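Local coordinates for protein nucleoporin NUP82 (Chaetomium thermophilum, PDB 5CWW) that probably serves as a structural component of the nuclear pore complex and a docking partner for transport factors, here as its N-terminal beta-propeller domain, at residues Ala174-Val179 / Val193-Ile198; Lys222-Ala227 / Gly364-Leu369; Phe250-Ala255 / Leu274-Gly279; Asp280-Cys285 / Gln370-Phe375; Val387-Ile392 / Leu430-Gly435. All blocks are in the same frame, centred on the assembly; numbering follows the deposited sequence.

Contact 1. Residues Ala174-Val179 / Val193-Ile198; sequences AVVSAV and VTEDAI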
# COMPACT_ATOMS: atom_id res chain seq x y z
N ALA B 174 -12.12 2.07 5.81
CA ALA B 174 -12.09 0.79 5.09
C ALA B 174 -10.67 0.24 4.95
O ALA B 174 -9.70 0.99 4.85
CB ALA B 174 -12.72 0.95 3.72
N VAL B 175 -10.56 -1.09 4.94
CA VAL B 175 -9.28 -1.75 4.74
C VAL B 175 -9.01 -1.91 3.24
O VAL B 175 -9.87 -2.36 2.49
CB VAL B 175 -9.22 -3.13 5.45
CG1 VAL B 175 -10.30 -4.08 4.92
CG2 VAL B 175 -7.83 -3.74 5.31
N VAL B 176 -7.80 -1.55 2.83
CA VAL B 176 -7.44 -1.51 1.42
C VAL B 176 -6.46 -2.61 1.05
O VAL B 176 -6.61 -3.27 0.02
CB VAL B 176 -6.82 -0.14 1.07
CG1 VAL B 176 -6.25 -0.13 -0.32
CG2 VAL B 176 -7.88 0.95 1.20
N SER B 177 -5.46 -2.82 1.90
CA SER B 177 -4.47 -3.86 1.66
C SER B 177 -4.14 -4.62 2.92
O SER B 177 -4.12 -4.06 4.02
CB SER B 177 -3.19 -3.25 1.08
OG SER B 177 -3.45 -2.53 -0.11
N ALA B 178 -3.90 -5.92 2.75
CA ALA B 178 -3.35 -6.76 3.79
C ALA B 178 -2.22 -7.57 3.17
O ALA B 178 -2.44 -8.37 2.26
CB ALA B 178 -4.42 -7.68 4.36
N VAL B 179 -1.00 -7.34 3.65
CA VAL B 179 0.17 -8.01 3.12
C VAL B 179 1.04 -8.52 4.26
O VAL B 179 1.28 -7.82 5.24
CB VAL B 179 1.00 -7.08 2.20
CG1 VAL B 179 0.23 -6.77 0.93
CG2 VAL B 179 1.38 -5.79 2.93
N VAL B 193 -3.41 -1.87 5.80
CA VAL B 193 -3.42 -0.47 5.44
C VAL B 193 -4.85 -0.06 5.10
O VAL B 193 -5.55 -0.75 4.36
CB VAL B 193 -2.49 -0.17 4.24
CG1 VAL B 193 -2.39 1.33 4.00
CG2 VAL B 193 -1.11 -0.76 4.47
N THR B 194 -5.28 1.07 5.66
CA THR B 194 -6.62 1.59 5.44
C THR B 194 -6.60 2.73 4.44
O THR B 194 -5.53 3.28 4.15
CB THR B 194 -7.25 2.08 6.76
OG1 THR B 194 -6.38 3.03 7.38
CG2 THR B 194 -7.46 0.91 7.72
N GLU B 195 -7.77 3.08 3.91
CA GLU B 195 -7.91 4.21 3.00
C GLU B 195 -7.33 5.50 3.57
O GLU B 195 -6.72 6.29 2.85
CB GLU B 195 -9.38 4.45 2.64
CG GLU B 195 -9.91 3.54 1.56
CD GLU B 195 -11.30 3.94 1.09
OE1 GLU B 195 -12.04 4.55 1.90
OE2 GLU B 195 -11.64 3.67 -0.08
N ASP B 196 -7.51 5.72 4.88
CA ASP B 196 -7.03 6.94 5.51
C ASP B 196 -5.56 6.79 5.93
O ASP B 196 -5.09 7.48 6.83
CB ASP B 196 -7.91 7.32 6.71
CG ASP B 196 -7.88 6.29 7.82
OD1 ASP B 196 -7.53 5.12 7.56
OD2 ASP B 196 -8.22 6.65 8.97
N ALA B 197 -4.86 5.89 5.25
CA ALA B 197 -3.40 5.81 5.32
C ALA B 197 -2.87 5.54 6.72
O ALA B 197 -1.88 6.14 7.14
CB ALA B 197 -2.78 7.10 4.77
N ILE B 198 -3.52 4.64 7.44
CA ILE B 198 -2.98 4.16 8.70
C ILE B 198 -2.37 2.77 8.49
O ILE B 198 -3.05 1.85 8.04
CB ILE B 198 -4.05 4.11 9.80
CG1 ILE B 198 -4.60 5.52 10.05
CG2 ILE B 198 -3.46 3.55 11.09
CD1 ILE B 198 -5.89 5.54 10.81
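A classic beta bulge pairs V176 and S177 with V193, where strands 175-180 and 189-194, the first two of a four-stranded antiparallel blade of the propeller, run side by side. V193 O takes two backbone donors, V176 N at 2.8 Å in the carbonyl plane and S177 N at 3.2 Å, tilted from it. V193 N returns a bond to S177 O (2.9 Å). The extra residue shifts the register by one, and V175 then faces T194. Beyond this pair, E195 N reaches A174 O at 3.0 Å, and the same oxygen also receives the CA-H of T194, with CB of that threonine nearby. V176 and E195 provide the closest side-chain meeting. The V176 branch anti to the carbonyl carbon, CG2, presses on E195 CG at 3.3 Å, a tight fit, and the two side chains cross at about a right angle. E195 CG lies beside its own backbone N (chi1 -81°), which keeps it over the valine before the chain extends toward A174 CB. S177 OG turns to another partner, A257 N of the neighbouring blade. Sharing V193 O between two consecutive amides lets the extra residue be taken in with both N-H groups bonded, while E195 meets V176 through its CG and not its charge.

Contact 2. Residues Lys222-Ala227 / Gly364-Leu369; sequences KKLADA and GLVPKL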
# COMPACT_ATOMS: atom_id res chain seq x y z
N LYS B 222 -0.50 10.38 7.71
CA LYS B 222 -0.90 11.78 7.56
C LYS B 222 -0.20 12.66 8.59
O LYS B 222 0.10 13.82 8.31
CB LYS B 222 -2.42 11.91 7.67
CG LYS B 222 -3.18 11.07 6.65
CD LYS B 222 -4.68 11.35 6.69
CE LYS B 222 -5.28 11.09 8.07
NZ LYS B 222 -5.00 9.70 8.54
N LYS B 223 0.04 12.12 9.78
CA LYS B 223 0.81 12.82 10.80
C LYS B 223 2.28 12.81 10.41
O LYS B 223 2.96 13.83 10.46
CB LYS B 223 0.63 12.19 12.18
CG LYS B 223 -0.81 12.14 12.68
CD LYS B 223 -0.86 11.70 14.14
CE LYS B 223 -2.28 11.59 14.68
NZ LYS B 223 -2.96 10.32 14.27
N LEU B 224 2.77 11.63 10.03
CA LEU B 224 4.17 11.44 9.68
C LEU B 224 4.62 12.31 8.51
O LEU B 224 5.74 12.82 8.51
CB LEU B 224 4.40 9.96 9.34
CG LEU B 224 5.82 9.55 8.93
CD1 LEU B 224 6.81 9.82 10.05
CD2 LEU B 224 5.83 8.08 8.55
N ALA B 225 3.74 12.49 7.53
CA ALA B 225 4.08 13.24 6.32
C ALA B 225 4.47 14.69 6.64
O ALA B 225 5.31 15.28 5.97
CB ALA B 225 2.92 13.22 5.33
N ASP B 226 3.85 15.24 7.68
CA ASP B 226 4.01 16.65 8.00
C ASP B 226 4.89 16.87 9.23
O ASP B 226 5.07 18.00 9.68
CB ASP B 226 2.64 17.29 8.23
CG ASP B 226 1.73 17.13 7.02
OD1 ASP B 226 2.20 17.34 5.89
OD2 ASP B 226 0.54 16.78 7.21
N ALA B 227 5.43 15.78 9.76
CA ALA B 227 6.24 15.83 10.97
C ALA B 227 7.65 16.33 10.68
O ALA B 227 8.13 16.24 9.55
CB ALA B 227 6.31 14.46 11.61
N GLY B 364 14.84 5.38 15.57
CA GLY B 364 13.43 5.41 15.95
C GLY B 364 12.68 4.26 15.33
O GLY B 364 13.18 3.59 14.43
N LEU B 365 11.46 4.02 15.81
CA LEU B 365 10.66 2.90 15.32
C LEU B 365 10.00 3.21 13.98
O LEU B 365 9.80 2.33 13.15
CB LEU B 365 9.59 2.51 16.34
CG LEU B 365 10.06 2.15 17.75
CD1 LEU B 365 8.89 1.57 18.55
CD2 LEU B 365 11.23 1.19 17.74
N VAL B 366 9.65 4.48 13.79
CA VAL B 366 8.92 4.91 12.60
C VAL B 366 9.87 5.56 11.60
O VAL B 366 10.45 6.60 11.89
CB VAL B 366 7.79 5.88 12.97
CG1 VAL B 366 6.97 6.26 11.74
CG2 VAL B 366 6.89 5.26 14.04
N PRO B 367 10.04 4.95 10.42
CA PRO B 367 10.90 5.59 9.42
C PRO B 367 10.24 6.80 8.79
O PRO B 367 9.03 6.99 8.92
CB PRO B 367 11.14 4.48 8.40
CG PRO B 367 9.95 3.61 8.50
CD PRO B 367 9.50 3.67 9.93
N LYS B 368 11.03 7.62 8.12
CA LYS B 368 10.51 8.78 7.40
C LYS B 368 9.61 8.33 6.26
O LYS B 368 9.88 7.32 5.60
CB LYS B 368 11.66 9.63 6.86
CG LYS B 368 11.21 10.84 6.06
CD LYS B 368 12.39 11.61 5.50
CE LYS B 368 11.92 12.72 4.58
NZ LYS B 368 13.05 13.55 4.09
N LEU B 369 8.53 9.06 6.04
CA LEU B 369 7.69 8.83 4.87
C LEU B 369 8.36 9.47 3.66
O LEU B 369 8.58 10.68 3.64
CB LEU B 369 6.29 9.39 5.06
CG LEU B 369 5.32 9.09 3.90
CD1 LEU B 369 5.06 7.59 3.77
CD2 LEU B 369 4.02 9.85 4.07
O HOH W 1 8.00 11.67 7.33
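A225 and L369 bring their CA atoms to 5.9 Å where helix 221-225 passes the irregular chain that leads into strand 369-370, and a single water, not a direct backbone bond, links the two main chains. That water donates to L224 O at 2.8 Å and accepts from L369 N at 3.0 Å, so a helix carbonyl and an amide of the loop are satisfied together. L224 does most of the apolar work. Its CG stands anti to the backbone N (chi1 180°), which sets CG on the side of the loop; from it CD1 and CD2 reach across. CD2 sits 3.4 Å from P367 O and also touches L369 CB at 3.8 Å; CD1 shares with it the methyl V366 CG1, which lies 3.8 Å from L224 CD2. The leucine and V366 run past each other in opposite senses, whereas L224 meets L369 at a slant. In the propeller, helix 221-225 follows strand 217-220, the outermost strand of one blade, and the loop leads to strand 369-370, the outermost strand of the next, so this patch joins the rims of adjacent blades. I219, F234 and L284 add further hydrocarbon around L224. L369 also reaches the helix one residue on: CD2 abuts A225 CB at 3.8 Å. Outside the pair, another protein chain of the assembly supplies a basic side chain that forms a salt bridge with D226 OD1, and A225 packs on a basic side chain of that protein.

Contact 3. Residues Phe250-Ala255 / Leu274-Gly279; sequences FDMEVA and LAMTSG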
# COMPACT_ATOMS: atom_id res chain seq x y z
N PHE B 250 -8.43 12.99 0.27
CA PHE B 250 -8.33 12.48 -1.10
C PHE B 250 -6.87 12.35 -1.54
O PHE B 250 -6.54 11.44 -2.30
CB PHE B 250 -9.09 13.38 -2.08
CG PHE B 250 -8.54 14.77 -2.19
CD1 PHE B 250 -7.44 15.04 -2.99
CD2 PHE B 250 -9.14 15.83 -1.52
CE1 PHE B 250 -6.94 16.32 -3.11
CE2 PHE B 250 -8.64 17.11 -1.64
CZ PHE B 250 -7.54 17.36 -2.43
N ASP B 251 -6.01 13.24 -1.07
CA ASP B 251 -4.63 13.27 -1.55
C ASP B 251 -3.79 12.16 -0.94
O ASP B 251 -2.77 11.76 -1.51
CB ASP B 251 -3.99 14.63 -1.25
CG ASP B 251 -3.14 15.15 -2.41
OD1 ASP B 251 -2.94 14.41 -3.40
OD2 ASP B 251 -2.67 16.30 -2.32
N MET B 252 -4.22 11.65 0.22
CA MET B 252 -3.57 10.50 0.83
C MET B 252 -4.56 9.36 1.05
O MET B 252 -4.44 8.58 1.99
CB MET B 252 -2.90 10.89 2.15
CG MET B 252 -1.70 11.81 1.97
SD MET B 252 -0.72 12.05 3.47
CE MET B 252 0.09 10.45 3.59
N GLU B 253 -5.57 9.29 0.18
CA GLU B 253 -6.45 8.13 0.14
C GLU B 253 -5.68 6.97 -0.49
O GLU B 253 -5.31 7.04 -1.66
CB GLU B 253 -7.73 8.43 -0.64
CG GLU B 253 -8.74 7.29 -0.63
CD GLU B 253 -9.92 7.54 -1.55
OE1 GLU B 253 -11.05 7.62 -1.05
OE2 GLU B 253 -9.71 7.65 -2.78
N VAL B 254 -5.45 5.91 0.27
CA VAL B 254 -4.64 4.80 -0.21
C VAL B 254 -5.43 3.91 -1.17
O VAL B 254 -6.57 3.54 -0.89
CB VAL B 254 -4.12 3.93 0.96
CG1 VAL B 254 -3.24 2.79 0.44
CG2 VAL B 254 -3.35 4.79 1.96
N ALA B 255 -4.80 3.59 -2.30
CA ALA B 255 -5.37 2.66 -3.26
C ALA B 255 -4.87 1.25 -2.99
O ALA B 255 -5.63 0.29 -3.03
CB ALA B 255 -5.01 3.08 -4.68
N LEU B 274 3.50 2.35 -1.17
CA LEU B 274 2.09 2.70 -1.20
C LEU B 274 1.72 3.54 -2.41
O LEU B 274 2.50 4.38 -2.86
CB LEU B 274 1.71 3.48 0.06
CG LEU B 274 1.95 2.79 1.40
CD1 LEU B 274 3.28 3.22 2.00
CD2 LEU B 274 0.80 3.08 2.35
N ALA B 275 0.51 3.30 -2.92
CA ALA B 275 -0.03 4.07 -4.02
C ALA B 275 -1.37 4.69 -3.62
O ALA B 275 -2.28 3.99 -3.17
CB ALA B 275 -0.20 3.19 -5.25
N MET B 276 -1.46 6.00 -3.79
CA MET B 276 -2.67 6.75 -3.48
C MET B 276 -3.54 6.88 -4.72
O MET B 276 -3.03 6.90 -5.84
CB MET B 276 -2.31 8.15 -2.95
CG MET B 276 -1.28 8.15 -1.84
SD MET B 276 -1.87 7.36 -0.32
CE MET B 276 -0.43 7.53 0.73
N THR B 277 -4.85 6.97 -4.52
CA THR B 277 -5.77 7.15 -5.64
C THR B 277 -5.54 8.51 -6.30
O THR B 277 -5.96 8.72 -7.44
CB THR B 277 -7.24 7.04 -5.20
OG1 THR B 277 -7.52 8.00 -4.18
CG2 THR B 277 -7.54 5.64 -4.68
N SER B 278 -4.88 9.41 -5.60
CA SER B 278 -4.57 10.72 -6.15
C SER B 278 -3.49 10.63 -7.23
O SER B 278 -3.32 11.56 -8.02
CB SER B 278 -4.11 11.68 -5.04
OG SER B 278 -2.89 11.24 -4.49
N GLY B 279 -2.76 9.52 -7.24
CA GLY B 279 -1.71 9.29 -8.22
C GLY B 279 -0.31 9.29 -7.63
O GLY B 279 0.66 9.00 -8.33
O HOH W 2 -8.03 10.51 -4.19
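T277 and E253 meet through a short hydrogen bond, the threonine hydroxyl OG1 donating to the anti lone pair of E253 OE2, the one turned away from the other carboxylate oxygen, at 2.6 Å. T277 OG1 lies between its own backbone N and carbonyl carbon (chi1 57°), facing the glutamate, and it accepts from a water that also donates to F250 O; the water thereby ties the helix carbonyl to the turn. One residue on, S278 OG donates to D251 O at 3.0 Å from well above the carbonyl plane. The main chains add T277 N to E253 O at 2.9 Å, nearly in line with the carbonyl bond, and A255 N to A275 O at 2.7 Å. Between these polar ties sits M276, whose chain bends at chi2 (-66°). Its SD lies 3.7 Å from V254 CG2, and its methyl CE approaches M252 CE at 4.1 Å, the two methionines lying side by side and pointing the same way. A type I turn from M276 to G279 presents the threonine and serine together. Farther out, E195 brings a second carboxylate close to that of E253, which would tend to raise the proton affinity of both. D251 OD2 bonds to the backbone of another protein chain, and S278 O to a basic side chain there. Helix 221-225 covers M252, V254 rests on V193 of strand 189-194, and A275 packs on L389 and I392 of strand 389-395, so this part of the blade is packed between the blades before and after it.

Contact 4. Residues Asp280-Cys285 / Gln370-Phe375; sequences DVYALC and QGPFDF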
# COMPACT_ATOMS: atom_id res chain seq x y z
N ASP B 280 -0.21 9.60 -6.34
CA ASP B 280 1.09 9.69 -5.68
C ASP B 280 1.57 8.34 -5.17
O ASP B 280 0.76 7.45 -4.88
CB ASP B 280 1.04 10.70 -4.53
CG ASP B 280 0.80 12.12 -5.01
OD1 ASP B 280 1.13 12.42 -6.17
OD2 ASP B 280 0.28 12.93 -4.22
N VAL B 281 2.88 8.21 -5.05
CA VAL B 281 3.52 6.99 -4.57
C VAL B 281 4.41 7.33 -3.39
O VAL B 281 5.10 8.35 -3.41
CB VAL B 281 4.34 6.30 -5.69
CG1 VAL B 281 5.14 5.12 -5.14
CG2 VAL B 281 3.44 5.86 -6.83
N TYR B 282 4.40 6.48 -2.38
CA TYR B 282 5.20 6.68 -1.18
C TYR B 282 5.95 5.41 -0.80
O TYR B 282 5.56 4.31 -1.20
CB TYR B 282 4.32 7.11 -0.00
CG TYR B 282 3.71 8.48 -0.14
CD1 TYR B 282 2.49 8.66 -0.79
CD2 TYR B 282 4.33 9.60 0.39
CE1 TYR B 282 1.93 9.92 -0.91
CE2 TYR B 282 3.78 10.85 0.27
CZ TYR B 282 2.57 11.01 -0.38
OH TYR B 282 2.02 12.26 -0.49
N ALA B 283 7.01 5.56 -0.02
CA ALA B 283 7.76 4.42 0.50
C ALA B 283 8.12 4.63 1.96
O ALA B 283 8.44 5.74 2.38
CB ALA B 283 9.01 4.19 -0.34
N LEU B 284 8.06 3.55 2.73
CA LEU B 284 8.47 3.55 4.13
C LEU B 284 9.58 2.54 4.34
O LEU B 284 9.40 1.35 4.08
CB LEU B 284 7.30 3.18 5.05
CG LEU B 284 6.34 4.25 5.56
CD1 LEU B 284 5.31 3.56 6.44
CD2 LEU B 284 7.05 5.35 6.34
N CYS B 285 10.73 2.99 4.84
CA CYS B 285 11.87 2.10 5.02
C CYS B 285 12.81 2.60 6.11
O CYS B 285 13.19 3.77 6.11
CB CYS B 285 12.63 1.96 3.70
SG CYS B 285 14.16 1.02 3.83
N GLN B 370 8.70 8.65 2.67
CA GLN B 370 9.36 9.12 1.46
C GLN B 370 8.35 9.32 0.33
O GLN B 370 7.64 8.38 -0.04
CB GLN B 370 10.45 8.14 1.03
CG GLN B 370 11.53 7.92 2.07
CD GLN B 370 12.63 7.01 1.59
OE1 GLN B 370 13.09 7.12 0.45
NE2 GLN B 370 13.06 6.08 2.44
N GLY B 371 8.30 10.54 -0.20
CA GLY B 371 7.41 10.87 -1.29
C GLY B 371 6.66 12.17 -1.04
O GLY B 371 6.90 12.83 -0.03
N PRO B 372 5.77 12.55 -1.96
CA PRO B 372 5.44 11.83 -3.20
C PRO B 372 6.62 11.77 -4.16
O PRO B 372 7.27 12.79 -4.39
CB PRO B 372 4.30 12.66 -3.81
CG PRO B 372 3.89 13.64 -2.78
CD PRO B 372 5.04 13.83 -1.85
N PHE B 373 6.89 10.59 -4.70
CA PHE B 373 7.97 10.43 -5.68
C PHE B 373 7.66 11.19 -6.96
O PHE B 373 6.55 11.11 -7.49
CB PHE B 373 8.19 8.95 -6.00
CG PHE B 373 8.97 8.21 -4.95
CD1 PHE B 373 8.38 7.82 -3.77
CD2 PHE B 373 10.31 7.91 -5.16
CE1 PHE B 373 9.10 7.14 -2.81
CE2 PHE B 373 11.04 7.23 -4.20
CZ PHE B 373 10.43 6.84 -3.02
N ASP B 374 8.65 11.92 -7.46
CA ASP B 374 8.53 12.57 -8.76
C ASP B 374 8.87 11.57 -9.85
O ASP B 374 9.91 10.92 -9.81
CB ASP B 374 9.45 13.79 -8.84
CG ASP B 374 9.30 14.54 -10.15
OD1 ASP B 374 8.28 15.24 -10.33
OD2 ASP B 374 10.20 14.43 -11.01
N PHE B 375 7.98 11.45 -10.83
CA PHE B 375 8.20 10.55 -11.96
C PHE B 375 8.98 11.27 -13.05
O PHE B 375 8.42 12.07 -13.79
CB PHE B 375 6.87 10.03 -12.51
CG PHE B 375 6.03 9.30 -11.49
CD1 PHE B 375 6.62 8.55 -10.49
CD2 PHE B 375 4.65 9.38 -11.53
CE1 PHE B 375 5.85 7.89 -9.55
CE2 PHE B 375 3.87 8.72 -10.60
CZ PHE B 375 4.47 7.97 -9.61
O HOH W 3 4.31 10.18 -6.60
O HOH W 4 11.64 5.71 4.92
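V281 O is approached by three groups of the segment 370-375: F373 N donates to it at 3.1 Å, the CA-H of P372 points at it, and F373 CD1 comes to 3.3 Å with the oxygen at the ring edge, in plane. Farther along, A283 and Q370 exchange backbone bonds in both directions, A283 N to Q370 O at 2.9 Å. Between these points the chain makes a cis peptide before P372. G371 has no side chain, and a CB would collide with V281 O and Y282 CD2. The tyrosine ring flanks this kink: P372 CA lies 3.9 Å above one face toward the rim, and Y282 OH touches P372 CG at 3.3 Å. Ring and proline lie side by side, pointing the same way. An alanine in place of Y282 would probably leave the cis proline without its aromatic neighbour and open a gap beside G371. On another part of the contact, F373 CE1 meets A283 CB at 3.8 Å, and V281 CG2 abuts the edge of the F375 ring at CZ (3.6 Å). A water joins V281 N to F373 O. Q370 NE2 bonds to E447 O as well as to a water held by C285 N. The chain passes from outer strand 369-370 of one propeller blade to strand 374-376, parallel to 469-476 at the edge of the next sheet: a blade-to-blade crossing by way of the outer edge.

Contact 5. Residues Val387-Ile392 / Leu430-Gly435; sequences VELKDI and LLSTSG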
# COMPACT_ATOMS: atom_id res chain seq x y z
N VAL B 387 -3.86 9.25 -14.29
CA VAL B 387 -3.13 9.70 -13.11
C VAL B 387 -3.59 8.89 -11.90
O VAL B 387 -2.77 8.47 -11.08
CB VAL B 387 -3.34 11.21 -12.85
CG1 VAL B 387 -2.69 11.64 -11.53
CG2 VAL B 387 -2.79 12.03 -14.00
N GLU B 388 -4.90 8.69 -11.80
CA GLU B 388 -5.51 7.97 -10.69
C GLU B 388 -5.03 6.52 -10.63
O GLU B 388 -5.20 5.76 -11.59
CB GLU B 388 -7.03 8.02 -10.82
CG GLU B 388 -7.79 7.26 -9.74
CD GLU B 388 -9.29 7.43 -9.86
OE1 GLU B 388 -9.84 7.14 -10.95
OE2 GLU B 388 -9.92 7.86 -8.88
N LEU B 389 -4.45 6.13 -9.49
CA LEU B 389 -3.89 4.79 -9.34
C LEU B 389 -4.85 3.85 -8.63
O LEU B 389 -5.65 4.27 -7.79
CB LEU B 389 -2.57 4.84 -8.57
CG LEU B 389 -1.38 5.49 -9.29
CD1 LEU B 389 -0.18 5.54 -8.36
CD2 LEU B 389 -1.03 4.74 -10.56
N LYS B 390 -4.76 2.57 -8.97
CA LYS B 390 -5.63 1.55 -8.38
C LYS B 390 -4.84 0.37 -7.83
O LYS B 390 -5.35 -0.39 -7.00
CB LYS B 390 -6.65 1.07 -9.41
CG LYS B 390 -7.75 2.10 -9.69
CD LYS B 390 -8.69 2.25 -8.49
CE LYS B 390 -9.49 3.54 -8.55
NZ LYS B 390 -10.38 3.60 -9.74
N ASP B 391 -3.60 0.20 -8.29
CA ASP B 391 -2.75 -0.85 -7.74
C ASP B 391 -1.28 -0.52 -7.89
O ASP B 391 -0.89 0.31 -8.71
CB ASP B 391 -3.05 -2.20 -8.41
CG ASP B 391 -2.76 -3.38 -7.50
OD1 ASP B 391 -2.12 -3.20 -6.45
OD2 ASP B 391 -3.16 -4.51 -7.85
N ILE B 392 -0.46 -1.19 -7.09
CA ILE B 392 0.98 -1.04 -7.15
C ILE B 392 1.62 -2.41 -6.98
O ILE B 392 1.16 -3.23 -6.18
CB ILE B 392 1.50 -0.06 -6.07
CG1 ILE B 392 3.02 0.10 -6.18
CG2 ILE B 392 1.09 -0.53 -4.67
CD1 ILE B 392 3.59 1.24 -5.36
N LEU B 430 2.94 0.53 -11.70
CA LEU B 430 1.77 1.29 -11.27
C LEU B 430 0.60 1.07 -12.22
O LEU B 430 0.75 1.20 -13.43
CB LEU B 430 2.10 2.79 -11.19
CG LEU B 430 3.35 3.17 -10.39
CD1 LEU B 430 3.65 4.65 -10.55
CD2 LEU B 430 3.19 2.80 -8.93
N LEU B 431 -0.56 0.75 -11.65
CA LEU B 431 -1.76 0.45 -12.43
C LEU B 431 -2.82 1.53 -12.22
O LEU B 431 -3.27 1.76 -11.09
CB LEU B 431 -2.30 -0.92 -12.03
CG LEU B 431 -3.46 -1.54 -12.81
CD1 LEU B 431 -3.22 -1.52 -14.31
CD2 LEU B 431 -3.65 -2.98 -12.33
N SER B 432 -3.21 2.19 -13.31
CA SER B 432 -4.20 3.26 -13.26
C SER B 432 -5.61 2.72 -13.44
O SER B 432 -5.80 1.60 -13.91
CB SER B 432 -3.90 4.31 -14.34
OG SER B 432 -2.56 4.75 -14.28
N THR B 433 -6.60 3.53 -13.08
CA THR B 433 -8.01 3.19 -13.28
C THR B 433 -8.27 2.79 -14.72
O THR B 433 -9.04 1.86 -14.99
CB THR B 433 -8.93 4.38 -12.91
OG1 THR B 433 -8.70 4.77 -11.55
CG2 THR B 433 -10.40 4.00 -13.09
N SER B 434 -7.63 3.49 -15.65
CA SER B 434 -7.84 3.26 -17.07
C SER B 434 -7.25 1.92 -17.53
O SER B 434 -7.51 1.48 -18.64
CB SER B 434 -7.21 4.39 -17.89
OG SER B 434 -5.80 4.35 -17.80
N GLY B 435 -6.46 1.30 -16.66
CA GLY B 435 -5.76 0.08 -17.01
C GLY B 435 -4.37 0.36 -17.53
O GLY B 435 -3.64 -0.55 -17.91
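T433 OG1 bonds to two opposite charges, donating to E388 OE1 at 2.7 Å and accepting from K390 NZ at 2.7 Å. The glutamate oxygen is met from above the carboxylate plane, while its link to the lysine is a long salt bridge only. The K390 chain bends at chi2 and again at chi4 (62°), the latter bringing NZ onto T433 OG1; NZ also bonds to G488 O, and W489 offers a cation-pi face. An alanine in place of T433 would probably leave E388 OE1 without its hydroxyl donor and K390 NZ without one of its acceptors, with only the long salt bridge between the two charges. The backbone of the glutamate-threonine pair adds T433 N to E388 O (3.0 Å). Next, a classic bulge interrupts the regular pairing of the antiparallel strands 389-395 and 427-432 of a propeller blade: L431 O accepts K390 N at 2.7 Å and D391 N at 3.2 Å. L431 N returns a bond to D391 O. On the apolar side L389 CD2 slants against L430 CB at 3.7 Å, and I392 CG1 runs beside L430 CD2 (3.9 Å). D391 directs OD2 to R47 and to the amide of F492.

From the N terminus, contact 1 closes a short loop within one blade, and the chain then proceeds to helix 221-225. Contact 2 opens there and closes far later, at 364-369. Contact 3, completed by 279, lies wholly within that span. Contact 4 opens at 280, also inside it, but closes just beyond it, so contacts 2 and 4 cross. Contact 5 follows all of these in series. Contacts 3 and 4 share the blade of strands 254-258 to 369-370, and contact 4 continues into the next sheet. Contact 1 adjoins that blade from the preceding one; contact 2 spans the rims of these two, and contact 5 adjoins from the following blade, through L389.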